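Local coordinates for protein acetone carboxylase alpha subunit (Xanthobacter autotrophicus Py2, PDB 5M45) that belongs to the hydantoinase B/oxoprolinase family, binds a manganese ion and assembles with other protein chains into a six-chain complex, at residues G512-G517 with P626-P631; G423-V428 with A465-D470; L415-F420 with W546-G551. One frame throughout, in Å; residues are numbered along the deposited sequence.

Interaction 1. Residues G512-G517 with P626-P631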
loop_
_atom_site.group_PDB
_atom_site.type_symbol
_atom_site.label_atom_id
_atom_site.label_comp_id
_atom_site.label_asym_id
_atom_site.label_seq_id
_atom_site.Cartn_x
_atom_site.Cartn_y
_atom_site.Cartn_z
ATOM N N GLY A 512 -18.437 42.080 10.874
ATOM C CA GLY A 512 -18.620 43.023 9.773
ATOM C C GLY A 512 -19.942 43.765 9.837
ATOM O O GLY A 512 -20.788 43.476 10.722
ATOM N N LYS A 513 -20.117 44.712 8.926
ATOM C CA LYS A 513 -21.450 45.266 8.672
ATOM C C LYS A 513 -22.502 44.134 8.495
ATOM O O LYS A 513 -23.603 44.169 9.088
ATOM C CB LYS A 513 -21.447 46.151 7.433
ATOM C CG LYS A 513 -22.711 46.976 7.364
ATOM C CD LYS A 513 -23.321 46.952 5.982
ATOM C CE LYS A 513 -22.851 48.073 5.169
ATOM N NZ LYS A 513 -23.972 48.463 4.234
ATOM N N TYR A 514 -22.130 43.160 7.676
ATOM C CA TYR A 514 -22.793 41.852 7.605
ATOM C C TYR A 514 -21.779 40.814 8.139
ATOM O O TYR A 514 -20.589 40.797 7.767
ATOM C CB TYR A 514 -23.323 41.534 6.178
ATOM C CG TYR A 514 -24.334 42.563 5.731
ATOM C CD1 TYR A 514 -25.590 42.670 6.369
ATOM C CD2 TYR A 514 -24.037 43.488 4.715
ATOM C CE1 TYR A 514 -26.498 43.657 6.002
ATOM C CE2 TYR A 514 -24.957 44.461 4.331
ATOM C CZ TYR A 514 -26.166 44.555 4.976
ATOM O OH TYR A 514 -27.085 45.544 4.607
ATOM N N ARG A 515 -22.264 39.989 9.059
ATOM C CA ARG A 515 -21.452 39.019 9.791
ATOM C C ARG A 515 -21.368 37.734 8.975
ATOM O O ARG A 515 -22.376 37.305 8.378
ATOM C CB ARG A 515 -22.107 38.742 11.172
ATOM C CG ARG A 515 -21.373 37.720 12.023
ATOM C CD ARG A 515 -22.098 37.316 13.328
ATOM N NE ARG A 515 -23.540 37.129 13.286
ATOM C CZ ARG A 515 -24.206 36.151 12.658
ATOM N NH1 ARG A 515 -23.602 35.194 11.943
ATOM N NH2 ARG A 515 -25.517 36.118 12.755
ATOM N N GLY A 516 -20.181 37.135 8.917
ATOM C CA GLY A 516 -20.045 35.796 8.374
ATOM C C GLY A 516 -20.834 34.757 9.187
ATOM O O GLY A 516 -21.117 34.948 10.388
ATOM N N GLY A 517 -21.193 33.658 8.530
ATOM C CA GLY A 517 -21.875 32.576 9.212
ATOM C C GLY A 517 -21.037 32.019 10.368
ATOM O O GLY A 517 -19.799 31.866 10.248
ATOM N N PRO A 626 -16.044 34.343 6.707
ATOM C CA PRO A 626 -15.626 35.749 6.801
ATOM C C PRO A 626 -16.734 36.814 6.683
ATOM O O PRO A 626 -17.787 36.591 6.069
ATOM C CB PRO A 626 -14.636 35.884 5.645
ATOM C CG PRO A 626 -15.142 34.907 4.603
ATOM C CD PRO A 626 -15.635 33.727 5.426
ATOM N N GLY A 627 -16.468 37.978 7.272
ATOM C CA GLY A 627 -17.428 39.095 7.300
ATOM C C GLY A 627 -17.283 40.069 6.107
ATOM O O GLY A 627 -16.306 39.972 5.318
ATOM N N PHE A 628 -18.264 40.989 5.995
ATOM C CA PHE A 628 -18.328 42.037 4.991
ATOM C C PHE A 628 -18.598 43.428 5.583
ATOM O O PHE A 628 -19.566 43.619 6.335
ATOM C CB PHE A 628 -19.458 41.759 3.968
ATOM C CG PHE A 628 -19.530 42.799 2.871
ATOM C CD1 PHE A 628 -20.249 43.972 3.048
ATOM C CD2 PHE A 628 -18.832 42.623 1.703
ATOM C CE1 PHE A 628 -20.255 44.971 2.062
ATOM C CE2 PHE A 628 -18.857 43.618 0.694
ATOM C CZ PHE A 628 -19.561 44.770 0.882
ATOM N N GLY A 629 -17.794 44.412 5.166
ATOM C CA GLY A 629 -17.996 45.821 5.560
ATOM C C GLY A 629 -17.534 46.194 6.963
ATOM O O GLY A 629 -17.278 45.332 7.796
ATOM N N ASP A 630 -17.494 47.494 7.232
ATOM C CA ASP A 630 -17.100 48.020 8.546
ATOM C C ASP A 630 -18.117 47.619 9.620
ATOM O O ASP A 630 -19.275 47.982 9.505
ATOM C CB ASP A 630 -17.006 49.566 8.462
ATOM C CG ASP A 630 -16.388 50.229 9.720
ATOM O OD1 ASP A 630 -16.258 49.577 10.774
ATOM O OD2 ASP A 630 -16.031 51.441 9.624
ATOM N N PRO A 631 -17.680 46.922 10.696
ATOM C CA PRO A 631 -18.626 46.560 11.776
ATOM C C PRO A 631 -19.315 47.747 12.416
ATOM O O PRO A 631 -20.395 47.603 12.980
ATOM C CB PRO A 631 -17.716 45.910 12.834
ATOM C CG PRO A 631 -16.550 45.399 12.072
ATOM C CD PRO A 631 -16.333 46.378 10.956
#

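Interaction 2. Residues G423-V428 with A465-D470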
loop_
_atom_site.group_PDB
_atom_site.type_symbol
_atom_site.label_atom_id
_atom_site.label_comp_id
_atom_site.label_asym_id
_atom_site.label_seq_id
_atom_site.Cartn_x
_atom_site.Cartn_y
_atom_site.Cartn_z
ATOM N N GLY A 423 -22.511 46.572 -9.457
ATOM C CA GLY A 423 -23.856 46.663 -8.842
ATOM C C GLY A 423 -24.587 45.355 -8.617
ATOM O O GLY A 423 -25.724 45.387 -8.118
ATOM N N TYR A 424 -23.954 44.216 -8.960
ATOM C CA TYR A 424 -24.523 42.881 -8.674
ATOM C C TYR A 424 -24.217 42.464 -7.214
ATOM O O TYR A 424 -23.597 41.443 -6.944
ATOM C CB TYR A 424 -24.105 41.830 -9.740
ATOM C CG TYR A 424 -24.562 42.246 -11.129
ATOM C CD1 TYR A 424 -25.933 42.416 -11.418
ATOM C CD2 TYR A 424 -23.655 42.538 -12.142
ATOM C CE1 TYR A 424 -26.360 42.903 -12.657
ATOM C CE2 TYR A 424 -24.065 43.007 -13.379
ATOM C CZ TYR A 424 -25.413 43.200 -13.634
ATOM O OH TYR A 424 -25.810 43.635 -14.877
ATOM N N LEU A 425 -24.731 43.258 -6.281
ATOM C CA LEU A 425 -24.419 43.111 -4.837
ATOM C C LEU A 425 -24.908 41.774 -4.305
ATOM O O LEU A 425 -24.288 41.209 -3.386
ATOM C CB LEU A 425 -25.065 44.236 -3.999
ATOM C CG LEU A 425 -24.796 45.682 -4.389
ATOM C CD1 LEU A 425 -25.409 46.610 -3.336
ATOM C CD2 LEU A 425 -23.314 45.916 -4.549
ATOM N N GLU A 426 -26.008 41.263 -4.885
ATOM C CA GLU A 426 -26.543 39.940 -4.506
ATOM C C GLU A 426 -25.541 38.771 -4.653
ATOM O O GLU A 426 -25.660 37.777 -3.924
ATOM C CB GLU A 426 -27.860 39.630 -5.246
ATOM C CG GLU A 426 -27.784 39.299 -6.729
ATOM C CD GLU A 426 -27.711 40.505 -7.700
ATOM O OE1 GLU A 426 -27.482 41.661 -7.268
ATOM O OE2 GLU A 426 -27.937 40.284 -8.949
ATOM N N GLU A 427 -24.586 38.898 -5.569
ATOM C CA GLU A 427 -23.598 37.848 -5.858
ATOM C C GLU A 427 -22.334 37.947 -5.013
ATOM O O GLU A 427 -21.549 36.994 -4.988
ATOM C CB GLU A 427 -23.184 37.861 -7.335
ATOM C CG GLU A 427 -24.334 37.666 -8.325
ATOM C CD GLU A 427 -24.893 36.245 -8.388
ATOM O OE1 GLU A 427 -24.383 35.330 -7.676
ATOM O OE2 GLU A 427 -25.855 35.995 -9.196
ATOM N N VAL A 428 -22.106 39.071 -4.338
ATOM C CA VAL A 428 -20.909 39.230 -3.513
ATOM C C VAL A 428 -20.866 38.140 -2.404
ATOM O O VAL A 428 -21.901 37.806 -1.815
ATOM C CB VAL A 428 -20.850 40.650 -2.897
ATOM C CG1 VAL A 428 -19.814 40.758 -1.789
ATOM C CG2 VAL A 428 -20.630 41.690 -3.996
ATOM N N ALA A 465 -20.187 36.337 4.369
ATOM C CA ALA A 465 -21.195 37.406 4.256
ATOM C C ALA A 465 -21.264 37.990 2.844
ATOM O O ALA A 465 -20.274 37.949 2.082
ATOM C CB ALA A 465 -20.900 38.519 5.243
ATOM N N THR A 466 -22.425 38.544 2.500
ATOM C CA THR A 466 -22.597 39.223 1.207
ATOM C C THR A 466 -22.637 40.751 1.395
ATOM O O THR A 466 -22.534 41.255 2.528
ATOM C CB THR A 466 -23.838 38.679 0.418
ATOM O OG1 THR A 466 -25.054 39.370 0.797
ATOM C CG2 THR A 466 -23.989 37.152 0.631
ATOM N N ALA A 467 -22.776 41.489 0.288
ATOM C CA ALA A 467 -22.905 42.934 0.346
ATOM C C ALA A 467 -24.318 43.403 0.779
ATOM O O ALA A 467 -24.530 44.585 0.989
ATOM C CB ALA A 467 -22.536 43.560 -0.973
ATOM N N VAL A 468 -25.230 42.438 0.949
ATOM C CA VAL A 468 -26.655 42.683 1.230
ATOM C C VAL A 468 -27.166 42.051 2.534
ATOM O O VAL A 468 -28.151 42.512 3.088
ATOM C CB VAL A 468 -27.442 42.114 -0.010
ATOM C CG1 VAL A 468 -28.907 41.975 0.239
ATOM C CG2 VAL A 468 -27.207 43.057 -1.194
ATOM N N GLN A 469 -26.533 40.961 2.989
ATOM C CA GLN A 469 -26.995 40.205 4.166
ATOM C C GLN A 469 -25.894 39.338 4.783
ATOM O O GLN A 469 -24.838 39.075 4.143
ATOM C CB GLN A 469 -28.244 39.376 3.842
ATOM C CG GLN A 469 -28.075 38.254 2.816
ATOM C CD GLN A 469 -29.406 37.591 2.409
ATOM O OE1 GLN A 469 -30.508 38.067 2.741
ATOM N NE2 GLN A 469 -29.311 36.523 1.714
ATOM N N ASP A 470 -26.148 38.898 6.025
ATOM C CA ASP A 470 -25.265 37.997 6.757
ATOM C C ASP A 470 -25.036 36.679 6.032
ATOM O O ASP A 470 -25.907 36.227 5.281
ATOM C CB ASP A 470 -25.844 37.661 8.145
ATOM C CG ASP A 470 -25.883 38.887 9.069
ATOM O OD1 ASP A 470 -25.175 39.897 8.792
ATOM O OD2 ASP A 470 -26.663 38.871 10.057
HETATM O O HOH W 1 -26.641 38.197 -1.113
#

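Interaction 3. Residues L415-F420 with W546-G551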
loop_
_atom_site.group_PDB
_atom_site.type_symbol
_atom_site.label_atom_id
_atom_site.label_comp_id
_atom_site.label_asym_id
_atom_site.label_seq_id
_atom_site.Cartn_x
_atom_site.Cartn_y
_atom_site.Cartn_z
ATOM N N LEU A 415 -13.316 38.090 -7.399
ATOM C CA LEU A 415 -14.566 38.119 -8.170
ATOM C C LEU A 415 -15.609 39.039 -7.560
ATOM O O LEU A 415 -16.314 39.740 -8.300
ATOM C CB LEU A 415 -15.171 36.714 -8.372
ATOM C CG LEU A 415 -14.638 35.820 -9.487
ATOM C CD1 LEU A 415 -15.257 34.416 -9.390
ATOM C CD2 LEU A 415 -14.968 36.415 -10.834
ATOM N N SER A 416 -15.712 39.053 -6.233
ATOM C CA SER A 416 -16.662 39.949 -5.570
ATOM C C SER A 416 -16.381 41.429 -5.763
ATOM O O SER A 416 -17.319 42.223 -5.771
ATOM C CB SER A 416 -16.798 39.599 -4.070
ATOM O OG SER A 416 -17.346 38.289 -3.915
ATOM N N ARG A 417 -15.129 41.820 -5.970
ATOM C CA ARG A 417 -14.846 43.238 -6.286
ATOM C C ARG A 417 -15.461 43.634 -7.625
ATOM O O ARG A 417 -15.933 44.758 -7.767
ATOM C CB ARG A 417 -13.342 43.559 -6.270
ATOM C CG ARG A 417 -12.712 43.489 -4.900
ATOM C CD ARG A 417 -11.234 43.845 -4.926
ATOM N NE ARG A 417 -10.664 43.442 -3.656
ATOM C CZ ARG A 417 -10.809 44.085 -2.506
ATOM N NH1 ARG A 417 -11.484 45.238 -2.454
ATOM N NH2 ARG A 417 -10.241 43.574 -1.399
ATOM N N SER A 418 -15.452 42.714 -8.602
ATOM C CA SER A 418 -16.084 42.956 -9.924
ATOM C C SER A 418 -17.609 43.104 -9.764
ATOM O O SER A 418 -18.206 44.060 -10.266
ATOM C CB SER A 418 -15.719 41.860 -10.960
ATOM O OG SER A 418 -16.477 40.658 -10.870
ATOM N N TYR A 419 -18.212 42.192 -9.002
ATOM C CA TYR A 419 -19.657 42.226 -8.742
ATOM C C TYR A 419 -20.085 43.492 -8.014
ATOM O O TYR A 419 -21.098 44.137 -8.386
ATOM C CB TYR A 419 -20.112 41.008 -7.910
ATOM C CG TYR A 419 -19.801 39.608 -8.436
ATOM C CD1 TYR A 419 -19.645 39.337 -9.794
ATOM C CD2 TYR A 419 -19.706 38.531 -7.535
ATOM C CE1 TYR A 419 -19.405 38.030 -10.253
ATOM C CE2 TYR A 419 -19.486 37.226 -7.973
ATOM C CZ TYR A 419 -19.331 36.980 -9.325
ATOM O OH TYR A 419 -19.113 35.699 -9.746
ATOM N N PHE A 420 -19.314 43.867 -6.999
ATOM C CA PHE A 420 -19.592 45.056 -6.195
ATOM C C PHE A 420 -19.502 46.344 -7.011
ATOM O O PHE A 420 -20.411 47.210 -6.943
ATOM C CB PHE A 420 -18.662 45.130 -4.952
ATOM C CG PHE A 420 -19.024 46.239 -4.029
ATOM C CD1 PHE A 420 -18.539 47.544 -4.264
ATOM C CD2 PHE A 420 -19.960 46.042 -3.015
ATOM C CE1 PHE A 420 -18.956 48.610 -3.453
ATOM C CE2 PHE A 420 -20.366 47.105 -2.214
ATOM C CZ PHE A 420 -19.846 48.367 -2.414
ATOM N N TRP A 546 -10.310 35.722 4.653
ATOM C CA TRP A 546 -10.241 37.128 5.066
ATOM C C TRP A 546 -11.648 37.732 4.845
ATOM O O TRP A 546 -12.373 37.342 3.902
ATOM C CB TRP A 546 -9.229 37.952 4.216
ATOM C CG TRP A 546 -7.754 37.612 4.271
ATOM C CD1 TRP A 546 -7.162 36.481 4.776
ATOM C CD2 TRP A 546 -6.675 38.419 3.757
ATOM N NE1 TRP A 546 -5.797 36.531 4.600
ATOM C CE2 TRP A 546 -5.471 37.709 3.981
ATOM C CE3 TRP A 546 -6.614 39.666 3.107
ATOM C CZ2 TRP A 546 -4.209 38.237 3.631
ATOM C CZ3 TRP A 546 -5.393 40.190 2.763
ATOM C CH2 TRP A 546 -4.195 39.464 3.001
ATOM N N GLY A 547 -12.005 38.707 5.667
ATOM C CA GLY A 547 -13.151 39.548 5.402
ATOM C C GLY A 547 -12.938 40.493 4.222
ATOM O O GLY A 547 -11.796 40.701 3.764
ATOM N N LEU A 548 -14.020 41.081 3.727
ATOM C CA LEU A 548 -14.000 41.893 2.514
ATOM C C LEU A 548 -14.470 43.323 2.809
ATOM O O LEU A 548 -15.471 43.515 3.514
ATOM C CB LEU A 548 -14.924 41.232 1.467
ATOM C CG LEU A 548 -15.080 41.841 0.067
ATOM C CD1 LEU A 548 -13.744 41.942 -0.637
ATOM C CD2 LEU A 548 -16.025 41.038 -0.826
ATOM N N MET A 549 -13.781 44.302 2.226
ATOM C CA MET A 549 -14.170 45.729 2.252
ATOM C C MET A 549 -14.469 46.257 3.676
ATOM O O MET A 549 -15.412 47.039 3.899
ATOM C CB MET A 549 -15.341 45.974 1.305
ATOM C CG MET A 549 -15.005 45.861 -0.173
ATOM S SD MET A 549 -16.457 45.597 -1.236
ATOM C CE MET A 549 -15.589 45.223 -2.751
ATOM N N GLY A 550 -13.656 45.807 4.631
ATOM C CA GLY A 550 -13.761 46.238 6.024
ATOM C C GLY A 550 -14.110 45.141 7.023
ATOM O O GLY A 550 -14.008 45.358 8.243
ATOM N N GLY A 551 -14.595 44.008 6.522
ATOM C CA GLY A 551 -14.900 42.850 7.341
ATOM C C GLY A 551 -13.659 42.109 7.805
ATOM O O GLY A 551 -12.551 42.312 7.253
#

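Interaction 1. Residues G512-G517 with P626-P631
G512 meets the far end of the other segment, its CA 3.3 Å from G629 O and 3.9 Å from CG of the P631 ring; a CB on G512 would run into F628 O. At K513 the backbone turns to a helical conformation, and its N donates to G629 O over 3.1 Å, coming from above that carbonyl's plane, 77° out of it. F628 O is also near K513 N, but the angle is poor and the bond there goes to the next residue. CB of K513 rests near F628 O and D630 O, while the amine end heads away; D630 points away from this segment, to a salt bridge with R687. Y514 then makes both bonds of an antiparallel hydrogen-bonded pair: Y514 N gives to F628 O, and F628 N gives to Y514 O, each 2.9 Å long and in the plane of the accepting carbonyl. K513 and Y514 thus both face F628, a classic beta bulge on a single bridge between two loops. The Y514 and F628 side chains run alongside each other in the same direction, with F628 CD1 at the edge of the tyrosine ring, 4.2 Å from Y514 CD2. The phenyl group reaches this place with its CG anti to the backbone N (chi1 -178°). R515 points away from the partner segment: NE forms a salt bridge with D642, and NH1 folds back to bond G516 O. At G516 the backbones close in once more, CA lying 3.3 Å from P626 O, again where there is no side chain to intervene.

Interaction 2. Residues G423-V428 with A465-D470
The flat groups between V428 and A467 are peptides, since no ring or carboxylate of either segment takes part. V428 CG1 lies above the plane of the peptide joining T466 to A467, 3.7 Å from A467 N, and V428 CB comes almost as near. A467 N is buried here and has no hydrogen-bonding partner in the model. V428 also brings its carbonyl up to T466 of the other segment: its O is 3.1 Å from T466 CB, and T466 CA adds a CA-H...O contact. The same O also accepts a hydrogen bond from a polar side chain of the chain of another protein.

Around A467 the packing is apolar. Its CB touches both L425 CB, 4.0 Å away, and V428 CB, so the first residue of the short 3-10 turn and the residue just after that turn close on one methyl. V468 continues the row, with CG2 placed 3.7 Å from L425 CB. A water provides the polar link, donating to E426 O at 3.0 Å and bonded to T466 OG1 at 2.7 Å. The E426 carboxylate turns away to basic side chains of a different neighbouring chain, also of another protein.

T466 holds its own loop in shape. With chi1 at 87°, OG1 stands between the backbone N and the carbonyl carbon, where it accepts from V468 N and from Q469 N, each at 3.1 Å. Those two bonds define an ST turn and an ST motif, here packed against the 3-10 turn that follows helix 401-422.

Interaction 3. Residues L415-F420 with W546-G551
M549 reaches from its loop to the helix face formed by R417 and F420, and its side chain makes most of this contact. From CB the chain leaves with CG anti to the carbonyl carbon (chi1 -70°), then runs extended toward the helix. The sulfur arrives over one face of the F420 ring, 4.0 Å from the centroid and 16° off the ring normal, a Met-aromatic contact. It is shifted toward the rim, with F420 CG the nearest ring atom to SD at 3.8 Å. Beyond it the terminal CE slips in beside the helix: it touches F420 CB at 3.8 Å and, on the next turn back, R417 CG at 4.0 Å. The guanidinium NH1 of R417 is also near this methyl.

L548, one residue earlier, fills the neighbouring positions with its two branches. CD2 packs on S416 CB at 3.6 Å, while the serine hydroxyl is engaged with W412 O and N429 O. CD1 lies over one face of the R417 guanidinium, 3.9 Å from NH2, with the two side chains running antiparallel past one another. Outside the two segments, an acidic side chain on the chain of another protein lies at long, weak ion-pair range of R417 NH2.

L548 and M549 are the first two residues of a type I' beta turn ending at G551, closed by G551 N bonding L548 O. Here the helix meets a tight turn, while R417 and S418 also touch Y288 of strand 286-297. No hydrogen bond crosses between the two segments: methyl groups, a sulfur and flat pi surfaces do the work, so the fit depends on shape and dispersion more than on bond direction.

How the interactions relate
All three contacts are largely buried and lie on the same side of the chain's centre, with their own centres about 9 to 11 Å apart. Interaction 1 is held by backbone hydrogen bonds, interaction 2 by apolar packing, a carbonyl against a threonine and one bridging water, and interaction 3 by side chains alone. Loop 626-631 bonds to both others: P626 O with A465 N, and G627 and G629 with L548. D470 takes R515 N, tying interaction 2 to interaction 1. Helix 401-422 and the turn after it serve interactions 3 and 2, meeting where L425 CD2 packs on F420. F628 also touches M549 SD. Chains of other proteins come within reach of all three contacts.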